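Local coordinates for protein DPSA (Streptomyces coelicolor, PDB 4CY9) that probably oxidises and stores iron and binds DNA, as a twelve-subunit, ferritin-like member of the Dps family, at residues A[6-9]-A[10-14]. Numbering follows the deposited sequence.
Sequences KYTV and PGIER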
# COMPACT_ATOMS: atom_id res chain seq x y z
N LYS A 6 33.67 -13.74 25.10
CA LYS A 6 34.04 -12.81 26.19
C LYS A 6 32.86 -12.17 26.90
O LYS A 6 33.01 -11.74 28.06
CB LYS A 6 35.00 -11.71 25.65
CG LYS A 6 36.26 -12.41 25.13
CD LYS A 6 37.22 -11.34 24.63
CE LYS A 6 38.45 -12.11 24.14
NZ LYS A 6 39.12 -11.30 23.08
N TYR A 7 31.67 -12.10 26.29
CA TYR A 7 30.50 -11.63 26.95
C TYR A 7 29.40 -12.50 26.35
O TYR A 7 29.63 -13.06 25.31
CB TYR A 7 30.22 -10.07 26.55
CG TYR A 7 29.77 -9.95 25.09
CD1 TYR A 7 30.73 -9.81 24.06
CD2 TYR A 7 28.37 -9.95 24.70
CE1 TYR A 7 30.35 -9.73 22.74
CE2 TYR A 7 27.99 -9.95 23.33
CZ TYR A 7 28.99 -9.77 22.38
OH TYR A 7 28.64 -9.75 21.03
N THR A 8 28.22 -12.54 26.95
CA THR A 8 27.06 -13.23 26.31
C THR A 8 25.80 -12.55 26.83
O THR A 8 25.89 -11.57 27.62
CB THR A 8 27.19 -14.76 26.53
OG1 THR A 8 26.20 -15.38 25.71
CG2 THR A 8 26.87 -15.13 28.04
N VAL A 9 24.68 -13.09 26.49
CA VAL A 9 23.43 -12.56 26.85
C VAL A 9 23.30 -12.61 28.41
O VAL A 9 23.85 -13.60 29.00
CB VAL A 9 22.51 -13.54 26.20
CG1 VAL A 9 21.13 -13.32 26.77
CG2 VAL A 9 22.51 -13.32 24.65
N PRO A 10 22.72 -11.61 29.05
CA PRO A 10 22.61 -11.67 30.55
C PRO A 10 21.92 -12.98 30.98
O PRO A 10 20.91 -13.43 30.41
CB PRO A 10 21.71 -10.47 30.86
CG PRO A 10 22.19 -9.41 29.86
CD PRO A 10 22.18 -10.32 28.56
N GLY A 11 22.51 -13.56 32.05
CA GLY A 11 21.78 -14.71 32.65
C GLY A 11 22.33 -16.03 32.14
O GLY A 11 21.84 -17.11 32.63
N ILE A 12 23.21 -16.05 31.13
CA ILE A 12 23.77 -17.26 30.52
C ILE A 12 25.24 -17.27 30.88
O ILE A 12 25.89 -16.26 30.76
CB ILE A 12 23.66 -17.24 28.95
CG1 ILE A 12 22.19 -17.21 28.51
CG2 ILE A 12 24.41 -18.45 28.33
CD1 ILE A 12 22.00 -17.33 27.00
N GLU A 13 25.80 -18.41 31.30
CA GLU A 13 27.26 -18.52 31.56
C GLU A 13 28.01 -18.60 30.25
O GLU A 13 27.50 -19.19 29.26
CB GLU A 13 27.62 -19.80 32.39
CG GLU A 13 27.02 -19.69 33.81
CD GLU A 13 27.52 -18.44 34.64
OE1 GLU A 13 28.72 -18.04 34.56
OE2 GLU A 13 26.70 -17.80 35.36
N ARG A 14 29.19 -17.99 30.21
CA ARG A 14 29.96 -17.95 28.92
C ARG A 14 30.29 -19.30 28.35
O ARG A 14 30.20 -19.55 27.15
CB ARG A 14 31.20 -17.05 29.07
CG ARG A 14 30.67 -15.60 29.23
CD ARG A 14 31.77 -14.52 29.35
NE ARG A 14 32.70 -14.92 30.39
CZ ARG A 14 33.95 -15.43 30.22
NH1 ARG A 14 34.52 -15.63 29.03
NH2 ARG A 14 34.69 -15.77 31.30
O HOH W 1 25.90 -13.04 30.82
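The methyl CG2 of Thr8 points across the loop at the backbone of Ile12, 3.1 Å from Ile12 O. Ile12 CB lies 3.9 Å from Thr8 CG2. Arg14 CG comes to 4.0 Å from Thr8 CG2. The hydroxyl of Thr8 lies anti to its own backbone N (chi1 -170°). This puts CG2 between the N and the carbonyl carbon, and OG1 hydrogen-bonds to Leu78 O. Val9 and Ile12 each have two conformers, and their side-chain contacts hold for one of them. In it, Ile12 CD1 lies 3.9 Å from Val9 CB, and both side chains touch Leu78. Val9 CG1 sits 3.6 Å from Pro10 CD, the two side chains crossing at about a right angle. Val9 O accepts a weak hydrogen bond from Ile12 N (3.3 Å). A water donates to both Val9 O and Ile12 O. Arg14 CD lies 3.3 Å from Lys6 O; there the chain bends (chi3 -52°), and NH1 hydrogen-bonds to Pro5 O. Arg156 of the second subunit hydrogen-bonds to Thr8 O. The loop is built on a type II beta turn, Val9 to Ile12, with Gly11 supplying the positive phi (97°) needed at its third position. It reverses the N-terminal tail just before Glu13, the N-cap residue of helix 14-44 in the ferritin-like fold.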